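Local coordinates for nucleoprotein (Sendai virus, PDB 6M7D), which encapsidates the viral RNA genome in a helical nucleocapsid that protects it from nucleases, the encapsidated RNA serving as template for transcription and replication, at residues Tyr329-Ser334 with Tyr356-Met361; Ala340-Lys345 with Leu364-Ala369. All blocks are in the same frame, centred on the assembly; numbering follows the deposited sequence.

Contact 1. Residues Tyr329-Ser334 with Tyr356-Met361; sequences YPALWS and YLDMEM
One polar bridge ties the first turn of helix 330-343 to the turn leading into helix 359-370. Asp358 N donates to Ser334 OG over 2.9 Å, with a moderately bent N-H...O angle of 141°. Ser334 OG, anti to its own carbonyl carbon (chi1 -43°), in turn donates to Pro330 O, which also accepts from Ser334 N; the hydroxyl thus relays between a helix carbonyl and a backbone N-H of the segment leading into helix 359-370. Asp358 is the N-cap of helix 359-370, its OD1 taking a weak bond from Glu360 N.

The aromatic part is oblique. Tyr356 CE2 lies 3.7 Å above one face of the Trp333 ring, offset toward its rim, and the planes meet at 56°, which is neither a stack nor an edge-to-face pair. Trp333 CZ3 also meets Leu357 CD1 at 3.5 Å.

Apolar contacts close the rest: Pro330 CB is 4.0 Å from Tyr356 CB, and Ala331 CB is 3.9 Å from Met361 CG.

The polar atoms of both rings bond to residues outside the two segments: Trp333 NE1 with Ser268 OG, Tyr356 OH with Arg354 NH1. Tyr356 and Arg354 both bind RNA, and Tyr356 packs on a phosphate. The contact therefore backs an RNA-binding tyrosine with a tryptophan, while one serine hydroxyl fixes the chain just beyond it.

Contact 2. Residues Ala340-Lys345 with Leu364-Ala369; sequences AVVQNK and LGQAVA
Val342 is turned toward helix 359-370 and splits its two methyl groups between residues one turn apart. CG1, anti to the backbone N (chi1 164°), meets Ala369 CB at 3.6 Å, whereas CG2, anti to the carbonyl carbon, lies 3.7 Å from Gln366 CA. The closest CA pair, Val342 with Gln366 at 5.8 Å, confirms that the backbones come near here, with the small Ala369 facing the valine.

Gln366 leaves its helix obliquely to Val341, its chain extended beyond CG (chi2 177°). This brings NE2 to 3.4 Å from Val341 CG2, a van der Waals contact with a methyl; NE2 also bonds to His409 O. The CG2 methyl of Val341 thus lies against the end of the glutamine. At the outer margin, Gln343 CG touches Ala369 CB loosely at 4.2 Å.

The pairing joins the C-terminal turn of helix 330-343 to the later part of helix 359-370, the two running in roughly the same direction. Val341 also packs on Phe362 and Ala369 on Val339, extending the interface along both helices, while helix 267-277 meets helix 330-343 through Tyr275, which touches Ala340 and Gln343.

How the contacts relate
Contacts 1 and 2 join the same two helices, 330-343 and 359-370, near their N-terminal ends and farther along respectively, with centres 13 Å apart. Three touching residues are buried in each, out of eight in contact 1 and five in contact 2, so the second is the more enclosed, and the first buries the larger area, 404 against 235 Å². Their chemistry differs accordingly: contact 1 mixes a serine-mediated hydrogen bond with aromatic packing at a helix start beside the RNA, whereas contact 2 rests on valine, alanine and the glutamine stem. RNA lies near both, but in contact 2 it packs on Asn344, which does not touch residues 364-369.

Contact 1. Residues Tyr329-Ser334 with Tyr356-Met361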
ATOM      1  N   TYR A 329      -4.364 -22.381   3.364  1.00  0.19           N
ATOM      2  CA  TYR A 329      -3.347 -23.294   2.843  1.00  0.19           C
ATOM      3  C   TYR A 329      -2.213 -23.379   3.853  1.00  0.19           C
ATOM      4  O   TYR A 329      -1.066 -23.058   3.551  1.00  0.19           O
ATOM      5  CB  TYR A 329      -2.850 -22.836   1.470  1.00  0.19           C
ATOM      6  CG  TYR A 329      -2.567 -21.351   1.370  1.00  0.19           C
ATOM      7  CD1 TYR A 329      -3.594 -20.438   1.193  1.00  0.19           C
ATOM      8  CD2 TYR A 329      -1.276 -20.864   1.462  1.00  0.19           C
ATOM      9  CE1 TYR A 329      -3.343 -19.106   1.122  1.00  0.19           C
ATOM     10  CE2 TYR A 329      -1.022 -19.534   1.389  1.00  0.19           C
ATOM     11  CZ  TYR A 329      -2.054 -18.660   1.215  1.00  0.19           C
ATOM     12  OH  TYR A 329      -1.806 -17.322   1.137  1.00  0.19           O
ATOM     13  N   PRO A 330      -2.504 -23.839   5.074  1.00  0.36           N
ATOM     14  CA  PRO A 330      -1.534 -23.664   6.164  1.00  0.36           C
ATOM     15  C   PRO A 330      -0.305 -24.544   6.055  1.00  0.36           C
ATOM     16  O   PRO A 330       0.762 -24.135   6.515  1.00  0.36           O
ATOM     17  CB  PRO A 330      -2.353 -24.002   7.417  1.00  0.36           C
ATOM     18  CG  PRO A 330      -3.734 -24.204   6.959  1.00  0.36           C
ATOM     19  CD  PRO A 330      -3.691 -24.564   5.538  1.00  0.36           C
ATOM     20  N   ALA A 331      -0.407 -25.739   5.482  1.00  0.56           N
ATOM     21  CA  ALA A 331       0.770 -26.591   5.376  1.00  0.56           C
ATOM     22  C   ALA A 331       1.722 -26.071   4.310  1.00  0.56           C
ATOM     23  O   ALA A 331       2.936 -26.002   4.527  1.00  0.56           O
ATOM     24  CB  ALA A 331       0.361 -28.030   5.078  1.00  0.56           C
ATOM     25  N   LEU A 332       1.187 -25.700   3.150  1.00  0.41           N
ATOM     26  CA  LEU A 332       2.014 -25.099   2.116  1.00  0.41           C
ATOM     27  C   LEU A 332       2.567 -23.762   2.572  1.00  0.41           C
ATOM     28  O   LEU A 332       3.711 -23.422   2.267  1.00  0.41           O
ATOM     29  CB  LEU A 332       1.213 -24.940   0.831  1.00  0.41           C
ATOM     30  CG  LEU A 332       1.976 -24.493  -0.408  1.00  0.41           C
ATOM     31  CD1 LEU A 332       3.102 -25.449  -0.727  1.00  0.41           C
ATOM     32  CD2 LEU A 332       1.029 -24.369  -1.556  1.00  0.41           C
ATOM     33  N   TRP A 333       1.780 -23.004   3.328  1.00  0.28           N
ATOM     34  CA  TRP A 333       2.267 -21.736   3.848  1.00  0.28           C
ATOM     35  C   TRP A 333       3.382 -21.937   4.861  1.00  0.28           C
ATOM     36  O   TRP A 333       4.361 -21.195   4.854  1.00  0.28           O
ATOM     37  CB  TRP A 333       1.128 -20.942   4.473  1.00  0.28           C
ATOM     38  CG  TRP A 333       1.599 -19.708   5.162  1.00  0.28           C
ATOM     39  CD1 TRP A 333       1.938 -18.536   4.582  1.00  0.28           C
ATOM     40  CD2 TRP A 333       1.804 -19.535   6.564  1.00  0.28           C
ATOM     41  NE1 TRP A 333       2.331 -17.634   5.528  1.00  0.28           N
ATOM     42  CE2 TRP A 333       2.255 -18.224   6.758  1.00  0.28           C
ATOM     43  CE3 TRP A 333       1.641 -20.361   7.676  1.00  0.28           C
ATOM     44  CZ2 TRP A 333       2.551 -17.718   8.013  1.00  0.28           C
ATOM     45  CZ3 TRP A 333       1.931 -19.857   8.915  1.00  0.28           C
ATOM     46  CH2 TRP A 333       2.383 -18.549   9.077  1.00  0.28           C
ATOM     47  N   SER A 334       3.247 -22.918   5.751  1.00  0.52           N
ATOM     48  CA  SER A 334       4.281 -23.171   6.749  1.00  0.52           C
ATOM     49  C   SER A 334       5.551 -23.677   6.098  1.00  0.52           C
ATOM     50  O   SER A 334       6.659 -23.283   6.481  1.00  0.52           O
ATOM     51  CB  SER A 334       3.777 -24.174   7.776  1.00  0.52           C
ATOM     52  OG  SER A 334       2.451 -23.889   8.150  1.00  0.52           O
ATOM     53  N   TYR A 356      -1.993 -21.563  13.050  1.00  0.54           N
ATOM     54  CA  TYR A 356      -2.061 -22.559  11.997  1.00  0.54           C
ATOM     55  C   TYR A 356      -0.708 -22.895  11.406  1.00  0.54           C
ATOM     56  O   TYR A 356      -0.647 -23.639  10.426  1.00  0.54           O
ATOM     57  CB  TYR A 356      -3.006 -22.102  10.887  1.00  0.54           C
ATOM     58  CG  TYR A 356      -2.816 -20.684  10.422  1.00  0.54           C
ATOM     59  CD1 TYR A 356      -3.557 -19.659  10.967  1.00  0.54           C
ATOM     60  CD2 TYR A 356      -1.910 -20.374   9.419  1.00  0.54           C
ATOM     61  CE1 TYR A 356      -3.399 -18.371  10.541  1.00  0.54           C
ATOM     62  CE2 TYR A 356      -1.746 -19.088   8.987  1.00  0.54           C
ATOM     63  CZ  TYR A 356      -2.497 -18.092   9.551  1.00  0.54           C
ATOM     64  OH  TYR A 356      -2.352 -16.798   9.128  1.00  0.54           O
ATOM     65  N   LEU A 357       0.375 -22.376  11.969  1.00  0.92           N
ATOM     66  CA  LEU A 357       1.697 -22.739  11.486  1.00  0.92           C
ATOM     67  C   LEU A 357       1.935 -24.212  11.765  1.00  0.92           C
ATOM     68  O   LEU A 357       2.112 -24.613  12.918  1.00  0.92           O
ATOM     69  CB  LEU A 357       2.778 -21.888  12.138  1.00  0.92           C
ATOM     70  CG  LEU A 357       4.181 -22.305  11.698  1.00  0.92           C
ATOM     71  CD1 LEU A 357       4.552 -21.681  10.374  1.00  0.92           C
ATOM     72  CD2 LEU A 357       5.188 -21.952  12.741  1.00  0.92           C
ATOM     73  N   ASP A 358       1.917 -25.019  10.715  1.00  0.96           N
ATOM     74  CA  ASP A 358       2.273 -26.425  10.810  1.00  0.96           C
ATOM     75  C   ASP A 358       3.758 -26.489  11.112  1.00  0.96           C
ATOM     76  O   ASP A 358       4.591 -26.263  10.237  1.00  0.96           O
ATOM     77  CB  ASP A 358       1.924 -27.144   9.512  1.00  0.96           C
ATOM     78  CG  ASP A 358       1.984 -28.645   9.638  1.00  0.96           C
ATOM     79  OD1 ASP A 358       2.426 -29.145  10.691  1.00  0.96           O
ATOM     80  OD2 ASP A 358       1.579 -29.335   8.680  1.00  0.96           O
ATOM     81  N   MET A 359       4.097 -26.771  12.365  1.00  1.86           N
ATOM     82  CA  MET A 359       5.493 -26.724  12.773  1.00  1.86           C
ATOM     83  C   MET A 359       6.333 -27.752  12.034  1.00  1.86           C
ATOM     84  O   MET A 359       7.517 -27.518  11.786  1.00  1.86           O
ATOM     85  CB  MET A 359       5.606 -26.933  14.277  1.00  1.86           C
ATOM     86  CG  MET A 359       6.897 -26.406  14.844  1.00  1.86           C
ATOM     87  SD  MET A 359       7.044 -24.626  14.634  1.00  1.86           S
ATOM     88  CE  MET A 359       8.814 -24.439  14.777  1.00  1.86           C
ATOM     89  N   GLU A 360       5.748 -28.886  11.664  1.00  1.50           N
ATOM     90  CA  GLU A 360       6.525 -29.878  10.937  1.00  1.50           C
ATOM     91  C   GLU A 360       6.743 -29.450   9.497  1.00  1.50           C
ATOM     92  O   GLU A 360       7.812 -29.684   8.935  1.00  1.50           O
ATOM     93  CB  GLU A 360       5.848 -31.245  11.003  1.00  1.50           C
ATOM     94  CG  GLU A 360       5.779 -31.860  12.397  1.00  1.50           C
ATOM     95  CD  GLU A 360       6.845 -31.348  13.366  1.00  1.50           C
ATOM     96  OE1 GLU A 360       8.053 -31.475  13.072  1.00  1.50           O
ATOM     97  OE2 GLU A 360       6.466 -30.825  14.440  1.00  1.50           O
ATOM     98  N   MET A 361       5.761 -28.787   8.890  1.00  1.24           N
ATOM     99  CA  MET A 361       5.969 -28.244   7.554  1.00  1.24           C
ATOM    100  C   MET A 361       6.921 -27.059   7.586  1.00  1.24           C
ATOM    101  O   MET A 361       7.727 -26.880   6.675  1.00  1.24           O
ATOM    102  CB  MET A 361       4.633 -27.855   6.934  1.00  1.24           C
ATOM    103  CG  MET A 361       3.861 -29.028   6.391  1.00  1.24           C
ATOM    104  SD  MET A 361       4.818 -30.037   5.264  1.00  1.24           S
ATOM    105  CE  MET A 361       4.993 -31.533   6.224  1.00  1.24           C
TER

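Contact 2. Residues Ala340-Lys345 with Leu364-Ala369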
ATOM      1  N   ALA A 340      11.389 -19.638   3.357  1.00  0.22           N
ATOM      2  CA  ALA A 340      11.614 -18.207   3.250  1.00  0.22           C
ATOM      3  C   ALA A 340      12.507 -17.695   4.363  1.00  0.22           C
ATOM      4  O   ALA A 340      13.302 -16.777   4.146  1.00  0.22           O
ATOM      5  CB  ALA A 340      10.278 -17.476   3.267  1.00  0.22           C
ATOM      6  N   VAL A 341      12.375 -18.238   5.571  1.00  0.34           N
ATOM      7  CA  VAL A 341      13.233 -17.758   6.641  1.00  0.34           C
ATOM      8  C   VAL A 341      14.642 -18.284   6.473  1.00  0.34           C
ATOM      9  O   VAL A 341      15.590 -17.659   6.953  1.00  0.34           O
ATOM     10  CB  VAL A 341      12.677 -18.107   8.033  1.00  0.34           C
ATOM     11  CG1 VAL A 341      11.347 -17.442   8.235  1.00  0.34           C
ATOM     12  CG2 VAL A 341      12.570 -19.593   8.217  1.00  0.34           C
ATOM     13  N   VAL A 342      14.817 -19.412   5.790  1.00  0.24           N
ATOM     14  CA  VAL A 342      16.182 -19.827   5.492  1.00  0.24           C
ATOM     15  C   VAL A 342      16.749 -19.035   4.321  1.00  0.24           C
ATOM     16  O   VAL A 342      17.877 -18.542   4.380  1.00  0.24           O
ATOM     17  CB  VAL A 342      16.241 -21.341   5.235  1.00  0.24           C
ATOM     18  CG1 VAL A 342      17.542 -21.703   4.554  1.00  0.24           C
ATOM     19  CG2 VAL A 342      16.103 -22.082   6.524  1.00  0.24           C
ATOM     20  N   GLN A 343      15.980 -18.884   3.249  1.00  0.14           N
ATOM     21  CA  GLN A 343      16.467 -18.290   2.015  1.00  0.14           C
ATOM     22  C   GLN A 343      16.406 -16.773   1.999  1.00  0.14           C
ATOM     23  O   GLN A 343      17.074 -16.152   1.170  1.00  0.14           O
ATOM     24  CB  GLN A 343      15.675 -18.833   0.826  1.00  0.14           C
ATOM     25  CG  GLN A 343      15.857 -20.308   0.615  1.00  0.14           C
ATOM     26  CD  GLN A 343      15.304 -20.786  -0.700  1.00  0.14           C
ATOM     27  OE1 GLN A 343      14.642 -20.044  -1.408  1.00  0.14           O
ATOM     28  NE2 GLN A 343      15.580 -22.034  -1.037  1.00  0.14           N
ATOM     29  N   ASN A 344      15.528 -16.193   2.821  1.00  0.41           N
ATOM     30  CA  ASN A 344      15.389 -14.714   2.847  1.00  0.41           C
ATOM     31  C   ASN A 344      15.579 -14.196   4.275  1.00  0.41           C
ATOM     32  O   ASN A 344      14.833 -14.627   5.167  1.00  0.41           O
ATOM     33  CB  ASN A 344      14.053 -14.269   2.248  1.00  0.41           C
ATOM     34  CG  ASN A 344      14.000 -12.784   1.973  1.00  0.41           C
ATOM     35  OD1 ASN A 344      14.873 -12.038   2.404  1.00  0.41           O
ATOM     36  ND2 ASN A 344      12.981 -12.347   1.253  1.00  0.41           N
ATOM     37  N   LYS A 345      16.543 -13.292   4.456  1.00  0.89           N
ATOM     38  CA  LYS A 345      16.840 -12.666   5.769  1.00  0.89           C
ATOM     39  C   LYS A 345      15.651 -11.801   6.204  1.00  0.89           C
ATOM     40  O   LYS A 345      15.309 -11.823   7.399  1.00  0.89           O
ATOM     41  CB  LYS A 345      18.109 -11.818   5.650  1.00  0.89           C
ATOM     42  CG  LYS A 345      18.728 -11.372   6.968  1.00  0.89           C
ATOM     43  CD  LYS A 345      19.376 -12.502   7.736  1.00  0.89           C
ATOM     44  CE  LYS A 345      19.934 -12.065   9.074  1.00  0.89           C
ATOM     45  NZ  LYS A 345      18.872 -11.539   9.963  1.00  0.89           N
ATOM     46  N   LEU A 364      10.293 -28.585   8.026  1.00  1.09           N
ATOM     47  CA  LEU A 364      10.647 -29.259   6.790  1.00  1.09           C
ATOM     48  C   LEU A 364      11.081 -28.272   5.725  1.00  1.09           C
ATOM     49  O   LEU A 364      12.011 -28.548   4.961  1.00  1.09           O
ATOM     50  CB  LEU A 364       9.470 -30.082   6.291  1.00  1.09           C
ATOM     51  CG  LEU A 364       9.763 -30.762   4.966  1.00  1.09           C
ATOM     52  CD1 LEU A 364      10.725 -31.910   5.183  1.00  1.09           C
ATOM     53  CD2 LEU A 364       8.493 -31.222   4.331  1.00  1.09           C
ATOM     54  N   GLY A 365      10.400 -27.134   5.631  1.00  0.96           N
ATOM     55  CA  GLY A 365      10.845 -26.102   4.720  1.00  0.96           C
ATOM     56  C   GLY A 365      12.232 -25.611   5.061  1.00  0.96           C
ATOM     57  O   GLY A 365      13.068 -25.421   4.178  1.00  0.96           O
ATOM     58  N   GLN A 366      12.497 -25.408   6.348  1.00  1.68           N
ATOM     59  CA  GLN A 366      13.837 -25.009   6.763  1.00  1.68           C
ATOM     60  C   GLN A 366      14.863 -26.085   6.445  1.00  1.68           C
ATOM     61  O   GLN A 366      16.005 -25.780   6.099  1.00  1.68           O
ATOM     62  CB  GLN A 366      13.860 -24.700   8.247  1.00  1.68           C
ATOM     63  CG  GLN A 366      13.076 -23.503   8.628  1.00  1.68           C
ATOM     64  CD  GLN A 366      13.083 -23.302  10.093  1.00  1.68           C
ATOM     65  OE1 GLN A 366      13.262 -24.235  10.857  1.00  1.68           O
ATOM     66  NE2 GLN A 366      12.908 -22.068  10.504  1.00  1.68           N
ATOM     67  N   ALA A 367      14.474 -27.352   6.568  1.00  1.20           N
ATOM     68  CA  ALA A 367      15.403 -28.449   6.342  1.00  1.20           C
ATOM     69  C   ALA A 367      15.749 -28.589   4.868  1.00  1.20           C
ATOM     70  O   ALA A 367      16.919 -28.741   4.510  1.00  1.20           O
ATOM     71  CB  ALA A 367      14.810 -29.745   6.883  1.00  1.20           C
ATOM     72  N   VAL A 368      14.742 -28.565   3.995  1.00  1.38           N
ATOM     73  CA  VAL A 368      15.024 -28.671   2.572  1.00  1.38           C
ATOM     74  C   VAL A 368      15.680 -27.408   2.045  1.00  1.38           C
ATOM     75  O   VAL A 368      16.417 -27.465   1.059  1.00  1.38           O
ATOM     76  CB  VAL A 368      13.753 -29.005   1.764  1.00  1.38           C
ATOM     77  CG1 VAL A 368      13.038 -30.172   2.377  1.00  1.38           C
ATOM     78  CG2 VAL A 368      12.834 -27.814   1.670  1.00  1.38           C
ATOM     79  N   ALA A 369      15.443 -26.263   2.680  1.00  1.25           N
ATOM     80  CA  ALA A 369      16.083 -25.037   2.239  1.00  1.25           C
ATOM     81  C   ALA A 369      17.538 -24.974   2.672  1.00  1.25           C
ATOM     82  O   ALA A 369      18.341 -24.283   2.043  1.00  1.25           O
ATOM     83  CB  ALA A 369      15.314 -23.830   2.765  1.00  1.25           C
TER